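Local coordinates for ubiquitin-like-specific protease 2 (Saccharomyces cerevisiae, PDB 5LNB), which removes the ubiquitin-like modifier SUMO from proteins as a cysteine protease of the peptidase C48 family, at residues F19-C24 with L274-Y279; Y33-Q38 with D51-F56; K41-K46 with N267-L272. All blocks are in the same frame, centred on the assembly; numbering follows the deposited sequence.

Interaction 1. Residues F19-C24 with L274-Y279; sequences FKPSLC and LLQLNY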
loop_
_atom_site.group_PDB
_atom_site.type_symbol
_atom_site.label_atom_id
_atom_site.label_comp_id
_atom_site.label_asym_id
_atom_site.label_seq_id
_atom_site.Cartn_x
_atom_site.Cartn_y
_atom_site.Cartn_z
ATOM N N PHE A 19 -10.206 -22.307 -7.184
ATOM C CA PHE A 19 -10.517 -20.878 -7.232
ATOM C C PHE A 19 -10.709 -20.523 -8.707
ATOM O O PHE A 19 -9.918 -19.794 -9.305
ATOM C CB PHE A 19 -9.417 -20.046 -6.588
ATOM C CG PHE A 19 -9.789 -18.604 -6.364
ATOM C CD1 PHE A 19 -10.566 -18.234 -5.279
ATOM C CD2 PHE A 19 -9.337 -17.614 -7.221
ATOM C CE1 PHE A 19 -10.899 -16.909 -5.060
ATOM C CE2 PHE A 19 -9.664 -16.280 -7.006
ATOM C CZ PHE A 19 -10.448 -15.928 -5.927
ATOM N N LYS A 20 -11.781 -21.063 -9.286
ATOM C CA LYS A 20 -11.977 -21.110 -10.710
ATOM C C LYS A 20 -13.470 -20.930 -10.968
ATOM O O LYS A 20 -14.286 -21.650 -10.369
ATOM C CB LYS A 20 -11.480 -22.448 -11.268
ATOM C CG LYS A 20 -11.051 -22.426 -12.715
ATOM C CD LYS A 20 -10.637 -23.827 -13.161
ATOM C CE LYS A 20 -10.941 -24.068 -14.641
ATOM N NZ LYS A 20 -10.639 -25.474 -15.051
ATOM N N PRO A 21 -13.868 -19.980 -11.825
ATOM C CA PRO A 21 -12.968 -19.111 -12.592
ATOM C C PRO A 21 -12.203 -18.093 -11.739
ATOM O O PRO A 21 -12.488 -17.896 -10.552
ATOM C CB PRO A 21 -13.918 -18.393 -13.548
ATOM C CG PRO A 21 -15.221 -18.367 -12.820
ATOM C CD PRO A 21 -15.287 -19.659 -12.067
ATOM N N SER A 22 -11.221 -17.445 -12.355
ATOM C CA SER A 22 -10.495 -16.397 -11.659
ATOM C C SER A 22 -11.430 -15.241 -11.330
ATOM O O SER A 22 -12.338 -14.914 -12.097
ATOM C CB SER A 22 -9.328 -15.908 -12.511
ATOM O OG SER A 22 -8.511 -16.994 -12.904
ATOM N N LEU A 23 -11.212 -14.631 -10.171
ATOM C CA LEU A 23 -11.961 -13.438 -9.810
ATOM C C LEU A 23 -11.585 -12.281 -10.728
ATOM O O LEU A 23 -10.404 -11.982 -10.926
ATOM C CB LEU A 23 -11.694 -13.057 -8.355
ATOM C CG LEU A 23 -12.194 -11.681 -7.916
ATOM C CD1 LEU A 23 -13.711 -11.568 -8.088
ATOM C CD2 LEU A 23 -11.766 -11.415 -6.482
ATOM N N CYS A 24 -12.595 -11.631 -11.286
ATOM C CA CYS A 24 -12.424 -10.406 -12.052
ATOM C C CYS A 24 -13.204 -9.317 -11.323
ATOM O O CYS A 24 -14.436 -9.362 -11.265
ATOM C CB CYS A 24 -12.913 -10.588 -13.487
ATOM S SG CYS A 24 -12.551 -9.194 -14.535
ATOM N N LEU A 274 -15.273 -14.901 -1.033
ATOM C CA LEU A 274 -16.617 -14.339 -1.101
ATOM C C LEU A 274 -16.799 -13.500 -2.363
ATOM O O LEU A 274 -17.812 -13.627 -3.065
ATOM C CB LEU A 274 -16.881 -13.514 0.156
ATOM C CG LEU A 274 -18.270 -12.956 0.458
ATOM C CD1 LEU A 274 -19.369 -13.802 -0.166
ATOM C CD2 LEU A 274 -18.435 -12.884 1.976
ATOM N N LEU A 275 -15.824 -12.635 -2.672
ATOM C CA LEU A 275 -15.900 -11.845 -3.897
ATOM C C LEU A 275 -16.003 -12.739 -5.128
ATOM O O LEU A 275 -16.681 -12.387 -6.103
ATOM C CB LEU A 275 -14.686 -10.920 -4.013
ATOM C CG LEU A 275 -14.590 -9.757 -3.021
ATOM C CD1 LEU A 275 -13.338 -8.928 -3.281
ATOM C CD2 LEU A 275 -15.832 -8.872 -3.083
ATOM N N GLN A 276 -15.337 -13.896 -5.100
ATOM C CA GLN A 276 -15.402 -14.818 -6.225
ATOM C C GLN A 276 -16.792 -15.428 -6.344
ATOM O O GLN A 276 -17.345 -15.534 -7.446
ATOM C CB GLN A 276 -14.347 -15.907 -6.056
ATOM C CG GLN A 276 -13.993 -16.648 -7.320
ATOM C CD GLN A 276 -14.116 -18.141 -7.152
ATOM O OE1 GLN A 276 -14.542 -18.618 -6.102
ATOM N NE2 GLN A 276 -13.745 -18.891 -8.185
ATOM N N LEU A 277 -17.373 -15.828 -5.213
ATOM C CA LEU A 277 -18.694 -16.437 -5.241
ATOM C C LEU A 277 -19.730 -15.474 -5.805
ATOM O O LEU A 277 -20.601 -15.874 -6.587
ATOM C CB LEU A 277 -19.081 -16.907 -3.839
ATOM C CG LEU A 277 -18.279 -18.136 -3.396
ATOM C CD1 LEU A 277 -18.566 -18.496 -1.942
ATOM C CD2 LEU A 277 -18.599 -19.321 -4.311
ATOM N N ASN A 278 -19.648 -14.197 -5.435
ATOM C CA ASN A 278 -20.569 -13.232 -6.023
ATOM C C ASN A 278 -20.320 -13.081 -7.521
ATOM O O ASN A 278 -21.269 -13.005 -8.308
ATOM C CB ASN A 278 -20.454 -11.891 -5.307
ATOM C CG ASN A 278 -20.804 -11.991 -3.838
ATOM O OD1 ASN A 278 -21.499 -12.913 -3.417
ATOM N ND2 ASN A 278 -20.323 -11.039 -3.048
ATOM N N TYR A 279 -19.050 -13.050 -7.931
ATOM C CA TYR A 279 -18.722 -12.976 -9.353
ATOM C C TYR A 279 -19.317 -14.155 -10.114
ATOM O O TYR A 279 -19.907 -13.983 -11.189
ATOM C CB TYR A 279 -17.206 -12.924 -9.524
ATOM C CG TYR A 279 -16.704 -12.868 -10.950
ATOM C CD1 TYR A 279 -17.081 -11.835 -11.808
ATOM C CD2 TYR A 279 -15.819 -13.830 -11.430
ATOM C CE1 TYR A 279 -16.609 -11.776 -13.117
ATOM C CE2 TYR A 279 -15.336 -13.780 -12.728
ATOM C CZ TYR A 279 -15.731 -12.751 -13.565
ATOM O OH TYR A 279 -15.255 -12.703 -14.856
HETATM O O HOH W 1 -12.611 -14.962 -14.971
#
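Gln276 reaches from the helix to the loop of 19-24 and makes the one direct hydrogen bond between the two segments. Its NE2 donates to Pro21 O at 2.9 Å, with an N-H...O angle of 168°, and the acceptor lies close to the amide plane while the donor lies in the carbonyl plane. Gln276 CG, anti to the backbone N (chi1 -161°), lies over one face of the Phe19 ring, 4.1 Å from the centroid, a CH-pi contact displaced toward the rim. The chain then bends at chi2, and the amide stacks on the same ring with the planes 15° apart. Glutamine suits the place because its methylenes and flat amide can lie against an aromatic face while its N-H meets a backbone carbonyl. An alanine here would probably leave Pro21 O without this donor and, with CG and the amide gone from the face of the Phe19 ring, leave a gap there.

One turn further on, Tyr279 lays its ring against the backbone entering the strand. Cys24 O is over one face, and Cys24 CB is 3.6 Å from Tyr279 CZ. A water donates to Ser22 O at 2.9 Å and lies 3.5 Å from Tyr279 OH, a weak bond. Leu23 packs on the apolar flank of the helix, its CD2 3.9 Å from Leu275 CB and its CD1 4.0 Å from Tyr279 CB.

In the next shell, Lys273 NZ bonds to Gln276 OE1, so both ends of the amide are engaged, and Phe40 stacks with Phe19. The peptide bond before Pro21 is cis, and the proline packs on Tyr289, Val292 and Met293 of helix 289-294. Leu23 is paired through its backbone with Ile35 of strand 32-35, while Leu275 turns to Phe56 and Phe60 of helix 51-67.

Interaction 2. Residues Y33-Q38 with D51-F56; sequences YTITNQ and DSILDF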
loop_
_atom_site.group_PDB
_atom_site.type_symbol
_atom_site.label_atom_id
_atom_site.label_comp_id
_atom_site.label_asym_id
_atom_site.label_seq_id
_atom_site.Cartn_x
_atom_site.Cartn_y
_atom_site.Cartn_z
ATOM N N TYR A 33 -9.220 -5.894 -11.950
ATOM C CA TYR A 33 -8.190 -6.786 -11.430
ATOM C C TYR A 33 -8.630 -8.232 -11.601
ATOM O O TYR A 33 -9.791 -8.572 -11.350
ATOM C CB TYR A 33 -7.898 -6.524 -9.941
ATOM C CG TYR A 33 -7.251 -5.187 -9.639
ATOM C CD1 TYR A 33 -7.918 -3.990 -9.893
ATOM C CD2 TYR A 33 -5.979 -5.123 -9.086
ATOM C CE1 TYR A 33 -7.320 -2.758 -9.613
ATOM C CE2 TYR A 33 -5.377 -3.911 -8.795
ATOM C CZ TYR A 33 -6.049 -2.728 -9.061
ATOM O OH TYR A 33 -5.444 -1.524 -8.765
ATOM N N THR A 34 -7.702 -9.078 -12.032
ATOM C CA THR A 34 -7.938 -10.511 -12.132
ATOM C C THR A 34 -7.104 -11.223 -11.080
ATOM O O THR A 34 -5.889 -11.009 -10.997
ATOM C CB THR A 34 -7.598 -11.037 -13.526
ATOM O OG1 THR A 34 -8.557 -10.544 -14.475
ATOM C CG2 THR A 34 -7.618 -12.559 -13.538
ATOM N N ILE A 35 -7.754 -12.053 -10.271
ATOM C CA ILE A 35 -7.085 -12.824 -9.228
ATOM C C ILE A 35 -7.248 -14.292 -9.579
ATOM O O ILE A 35 -8.371 -14.816 -9.557
ATOM C CB ILE A 35 -7.658 -12.527 -7.838
ATOM C CG1 ILE A 35 -7.450 -11.051 -7.481
ATOM C CG2 ILE A 35 -7.056 -13.480 -6.809
ATOM C CD1 ILE A 35 -6.012 -10.612 -7.543
ATOM N N THR A 36 -6.140 -14.962 -9.893
ATOM C CA THR A 36 -6.177 -16.370 -10.257
ATOM C C THR A 36 -5.929 -17.246 -9.033
ATOM O O THR A 36 -5.561 -16.766 -7.954
ATOM C CB THR A 36 -5.144 -16.696 -11.339
ATOM O OG1 THR A 36 -3.826 -16.601 -10.787
ATOM C CG2 THR A 36 -5.277 -15.758 -12.546
ATOM N N ASN A 37 -6.134 -18.559 -9.217
ATOM C CA ASN A 37 -5.845 -19.496 -8.140
ATOM C C ASN A 37 -4.372 -19.448 -7.756
ATOM O O ASN A 37 -4.030 -19.542 -6.574
ATOM C CB ASN A 37 -6.245 -20.915 -8.539
ATOM C CG ASN A 37 -5.992 -21.919 -7.426
ATOM O OD1 ASN A 37 -6.635 -21.865 -6.382
ATOM N ND2 ASN A 37 -5.049 -22.832 -7.642
ATOM N N GLN A 38 -3.488 -19.290 -8.745
ATOM C CA GLN A 38 -2.066 -19.161 -8.461
ATOM C C GLN A 38 -1.787 -18.010 -7.494
ATOM O O GLN A 38 -0.861 -18.095 -6.683
ATOM C CB GLN A 38 -1.297 -18.976 -9.774
ATOM C CG GLN A 38 0.101 -19.576 -9.792
ATOM C CD GLN A 38 0.114 -21.102 -9.659
ATOM O OE1 GLN A 38 1.122 -21.686 -9.252
ATOM N NE2 GLN A 38 -1.000 -21.753 -10.006
ATOM N N ASP A 51 2.572 -10.157 -5.582
ATOM C CA ASP A 51 2.195 -8.792 -5.959
ATOM C C ASP A 51 0.709 -8.681 -6.274
ATOM O O ASP A 51 0.088 -7.645 -6.002
ATOM C CB ASP A 51 3.004 -8.339 -7.171
ATOM C CG ASP A 51 4.491 -8.450 -6.953
ATOM O OD1 ASP A 51 4.984 -7.914 -5.939
ATOM O OD2 ASP A 51 5.173 -9.074 -7.793
ATOM N N SER A 52 0.133 -9.718 -6.893
ATOM C CA SER A 52 -1.270 -9.658 -7.285
ATOM C C SER A 52 -2.163 -9.486 -6.070
ATOM O O SER A 52 -3.057 -8.630 -6.052
ATOM C CB SER A 52 -1.660 -10.921 -8.053
ATOM O OG SER A 52 -0.875 -11.048 -9.217
ATOM N N ILE A 53 -1.940 -10.311 -5.051
ATOM C CA ILE A 53 -2.753 -10.244 -3.846
ATOM C C ILE A 53 -2.557 -8.904 -3.155
ATOM O O ILE A 53 -3.520 -8.239 -2.764
ATOM C CB ILE A 53 -2.407 -11.413 -2.907
ATOM C CG1 ILE A 53 -2.830 -12.755 -3.525
ATOM C CG2 ILE A 53 -3.058 -11.193 -1.568
ATOM C CD1 ILE A 53 -4.311 -12.852 -3.838
ATOM N N LEU A 54 -1.308 -8.488 -2.998
ATOM C CA LEU A 54 -1.050 -7.261 -2.258
ATOM C C LEU A 54 -1.586 -6.041 -3.000
ATOM O O LEU A 54 -2.237 -5.182 -2.394
ATOM C CB LEU A 54 0.441 -7.118 -1.975
ATOM C CG LEU A 54 0.690 -5.976 -0.995
ATOM C CD1 LEU A 54 1.676 -6.428 0.031
ATOM C CD2 LEU A 54 1.175 -4.726 -1.746
ATOM N N ASP A 55 -1.329 -5.941 -4.311
ATOM C CA ASP A 55 -1.827 -4.769 -5.039
ATOM C C ASP A 55 -3.352 -4.763 -5.097
ATOM O O ASP A 55 -3.971 -3.698 -5.025
ATOM C CB ASP A 55 -1.212 -4.683 -6.445
ATOM C CG ASP A 55 0.283 -4.335 -6.416
ATOM O OD1 ASP A 55 0.692 -3.552 -5.550
ATOM O OD2 ASP A 55 1.060 -4.853 -7.241
ATOM N N PHE A 56 -3.983 -5.937 -5.200
ATOM C CA PHE A 56 -5.438 -5.964 -5.170
ATOM C C PHE A 56 -5.974 -5.411 -3.856
ATOM O O PHE A 56 -6.882 -4.572 -3.845
ATOM C CB PHE A 56 -5.973 -7.375 -5.384
ATOM C CG PHE A 56 -7.456 -7.464 -5.181
ATOM C CD1 PHE A 56 -8.324 -6.991 -6.147
ATOM C CD2 PHE A 56 -7.985 -7.977 -4.010
ATOM C CE1 PHE A 56 -9.694 -7.062 -5.965
ATOM C CE2 PHE A 56 -9.355 -8.039 -3.824
ATOM C CZ PHE A 56 -10.206 -7.579 -4.805
#
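Tyr33 and Ile35 face Phe56 and Ser52 across a strand-on-helix contact in which the axes of strand 33-35 and helix 51-56 approach to 9.1 Å, their N-to-C directions 134° apart. Ile35 carries the middle of it. Its CG1 is anti to the carbonyl carbon (chi1 -62°); Ile35 CD1, at the end of that branch, comes 3.9 Å from Phe56 CB and as near to Ser52 O. The other branch, CG2, meets Ile53 CD1 at 4.1 Å, the two side chains crossing at about a right angle. A beta-branched isoleucine suits a strand and here sends each branch to a different helix residue. Tyr33 brings CB to the edge of the Phe56 ring, 3.8 Å from CD1, while its own ring extends past the helix backbone, with CE2 4.0 Å from Asp55 O. Phe27 meets the Tyr33 ring at a steep angle, and Leu272 of helix 264-285 packs on Phe56. Asp55 turns its carboxylate elsewhere, OD1 accepting from Ser81 N. No hydrogen bond joins the two segments, so the two-stranded hairpin of 23-26 and 32-35 rests on helix 51-67 here chiefly through apolar side chains, by shape rather than by directional bonds.

Interaction 3. Residues K41-K46 with N267-L272; sequences KCLFNK and NLRHTL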
loop_
_atom_site.group_PDB
_atom_site.type_symbol
_atom_site.label_atom_id
_atom_site.label_comp_id
_atom_site.label_asym_id
_atom_site.label_seq_id
_atom_site.Cartn_x
_atom_site.Cartn_y
_atom_site.Cartn_z
ATOM N N LYS A 41 -3.654 -18.820 -3.760
ATOM C CA LYS A 41 -3.131 -19.900 -2.930
ATOM C C LYS A 41 -2.025 -19.441 -1.986
ATOM O O LYS A 41 -1.697 -20.170 -1.042
ATOM C CB LYS A 41 -2.615 -21.039 -3.808
ATOM C CG LYS A 41 -1.223 -20.802 -4.350
ATOM C CD LYS A 41 -0.889 -21.822 -5.414
ATOM C CE LYS A 41 0.508 -21.605 -5.957
ATOM N NZ LYS A 41 0.804 -22.554 -7.067
ATOM N N CYS A 42 -1.439 -18.262 -2.210
ATOM C CA CYS A 42 -0.413 -17.783 -1.292
ATOM C C CYS A 42 -0.991 -17.402 0.063
ATOM O O CYS A 42 -0.232 -17.279 1.028
ATOM C CB CYS A 42 0.347 -16.601 -1.899
ATOM S SG CYS A 42 -0.560 -15.045 -1.929
ATOM N N LEU A 43 -2.312 -17.234 0.161
ATOM C CA LEU A 43 -2.986 -16.944 1.423
ATOM C C LEU A 43 -3.229 -18.199 2.266
ATOM O O LEU A 43 -4.051 -18.179 3.193
ATOM C CB LEU A 43 -4.309 -16.213 1.158
ATOM C CG LEU A 43 -4.198 -14.839 0.476
ATOM C CD1 LEU A 43 -5.564 -14.313 0.030
ATOM C CD2 LEU A 43 -3.509 -13.818 1.379
ATOM N N PHE A 44 -2.546 -19.291 1.971
ATOM C CA PHE A 44 -2.571 -20.462 2.832
ATOM C C PHE A 44 -1.268 -20.560 3.615
ATOM O O PHE A 44 -0.232 -20.020 3.213
ATOM C CB PHE A 44 -2.806 -21.735 2.016
ATOM C CG PHE A 44 -4.215 -21.876 1.510
ATOM C CD1 PHE A 44 -5.192 -22.469 2.299
ATOM C CD2 PHE A 44 -4.567 -21.410 0.257
ATOM C CE1 PHE A 44 -6.493 -22.603 1.838
ATOM C CE2 PHE A 44 -5.864 -21.535 -0.207
ATOM C CZ PHE A 44 -6.827 -22.135 0.583
ATOM N N ASN A 45 -1.339 -21.237 4.761
ATOM C CA ASN A 45 -0.183 -21.401 5.637
ATOM C C ASN A 45 0.465 -20.053 5.931
ATOM O O ASN A 45 -0.167 -19.168 6.517
ATOM C CB ASN A 45 0.836 -22.355 5.007
ATOM C CG ASN A 45 0.229 -23.707 4.641
ATOM O OD1 ASN A 45 -0.392 -24.378 5.472
ATOM N ND2 ASN A 45 0.401 -24.104 3.382
ATOM N N LYS A 46 1.721 -19.891 5.520
ATOM C CA LYS A 46 2.449 -18.638 5.662
ATOM C C LYS A 46 3.253 -18.363 4.405
ATOM O O LYS A 46 4.420 -17.963 4.467
ATOM C CB LYS A 46 3.364 -18.657 6.891
ATOM C CG LYS A 46 2.621 -18.774 8.207
ATOM C CD LYS A 46 3.538 -19.117 9.332
ATOM C CE LYS A 46 2.740 -19.434 10.586
ATOM N NZ LYS A 46 3.639 -19.741 11.726
ATOM N N ASN A 267 -8.760 -14.336 7.032
ATOM C CA ASN A 267 -9.839 -13.398 6.745
ATOM C C ASN A 267 -9.700 -12.817 5.343
ATOM O O ASN A 267 -10.706 -12.596 4.653
ATOM C CB ASN A 267 -9.887 -12.310 7.814
ATOM C CG ASN A 267 -10.431 -12.834 9.142
ATOM O OD1 ASN A 267 -11.458 -13.511 9.175
ATOM N ND2 ASN A 267 -9.728 -12.546 10.237
ATOM N N LEU A 268 -8.462 -12.598 4.887
ATOM C CA LEU A 268 -8.254 -12.186 3.504
ATOM C C LEU A 268 -8.741 -13.258 2.530
ATOM O O LEU A 268 -9.347 -12.936 1.503
ATOM C CB LEU A 268 -6.779 -11.860 3.264
ATOM C CG LEU A 268 -6.164 -10.689 4.049
ATOM C CD1 LEU A 268 -4.669 -10.662 3.809
ATOM C CD2 LEU A 268 -6.797 -9.339 3.656
ATOM N N ARG A 269 -8.507 -14.539 2.844
ATOM C CA ARG A 269 -9.008 -15.615 1.989
ATOM C C ARG A 269 -10.525 -15.599 1.935
ATOM O O ARG A 269 -11.121 -15.711 0.860
ATOM C CB ARG A 269 -8.536 -16.981 2.479
ATOM C CG ARG A 269 -7.091 -17.296 2.250
ATOM C CD ARG A 269 -6.883 -18.814 2.210
ATOM N NE ARG A 269 -7.712 -19.549 3.168
ATOM C CZ ARG A 269 -7.358 -19.828 4.422
ATOM N NH1 ARG A 269 -6.191 -19.416 4.890
ATOM N NH2 ARG A 269 -8.176 -20.515 5.209
ATOM N N HIS A 270 -11.168 -15.464 3.097
ATOM C CA HIS A 270 -12.624 -15.397 3.132
ATOM C C HIS A 270 -13.145 -14.227 2.307
ATOM O O HIS A 270 -14.174 -14.346 1.636
ATOM C CB HIS A 270 -13.116 -15.298 4.578
ATOM C CG HIS A 270 -14.601 -15.455 4.717
ATOM N ND1 HIS A 270 -15.431 -14.419 5.095
ATOM C CD2 HIS A 270 -15.408 -16.525 4.513
ATOM C CE1 HIS A 270 -16.682 -14.847 5.126
ATOM N NE2 HIS A 270 -16.695 -16.121 4.777
ATOM N N THR A 271 -12.458 -13.084 2.349
ATOM C CA THR A 271 -12.911 -11.937 1.567
ATOM C C THR A 271 -12.833 -12.231 0.073
ATOM O O THR A 271 -13.806 -12.027 -0.663
ATOM C CB THR A 271 -12.084 -10.697 1.906
ATOM O OG1 THR A 271 -12.271 -10.350 3.285
ATOM C CG2 THR A 271 -12.498 -9.529 1.017
ATOM N N LEU A 272 -11.675 -12.702 -0.392
ATOM C CA LEU A 272 -11.520 -13.027 -1.805
ATOM C C LEU A 272 -12.502 -14.114 -2.220
ATOM O O LEU A 272 -13.251 -13.958 -3.193
ATOM C CB LEU A 272 -10.080 -13.460 -2.078
ATOM C CG LEU A 272 -9.093 -12.348 -2.393
ATOM C CD1 LEU A 272 -7.709 -12.933 -2.663
ATOM C CD2 LEU A 272 -9.592 -11.547 -3.604
#
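Arg269 meets both Leu43 and Phe44, and its guanidinium serves two kinds of contact at once. The hydrogen bond runs from Arg269 NH1 to Leu43 O, 3.0 Å long with an N-H...O angle of 167°. The oxygen lies at the edge of the guanidinium, close to its plane, whereas the donor is tilted somewhat from the carbonyl plane.

The stacking is on Phe44. The guanidinium lies flat on the ring, planes 12° apart and centres 4.4 Å apart, giving an off-centre cation-pi contact. Closer to the middle of the ring is Arg269 CD, 3.7 Å from the centroid, a CH-pi contact over the face. A bend at chi3 (-38°) places NE near Phe44 CE1, at 3.5 Å. Arginine suits this position: its edge can donate in plane while its face stays available to an aromatic ring.

These residues join the loop between helices 37-40 and 51-67 to helix 264-285 in the catalytic part of the protein, a Ulp1-family protease domain, with Lys46 O further along that loop bonded to Ser213 OG.

The apolar packing centres on Leu43, a branched side chain suited to a buried place between helix residues. Its CD1 touches Leu272 CD1 at 3.7 Å and its CD2 meets Leu268 CD1 at 4.1 Å, crossing both leucines at about a right angle. The Arg269 methylenes slide past Leu43 in the opposite direction, though the 3.2 Å between Arg269 CG and Leu43 CB is doubtfully short. Beyond, Leu272 continues onto Ile53 and Phe57 of helix 51-67.

How the interactions relate
The three contacts lie on the same side of the chain's centre, their own centres 11 to 13 Å apart. Interactions 1 and 3 use successive parts of helix 264-285, while interactions 1 and 2 share the two-stranded sheet, each taking one of its neighbouring strands. Along the chain, the first segments come in the order 19-24, 33-38, 41-46, followed by 51-56, and the late helix then returns to 41-46 through 267-272 and to 19-24 through 274-279. Leu272 of interaction 3 also packs against Leu23 of interaction 1, so one apolar core links all three and brings the N-terminal segment and the late helix 264-285 together against helix 51-67.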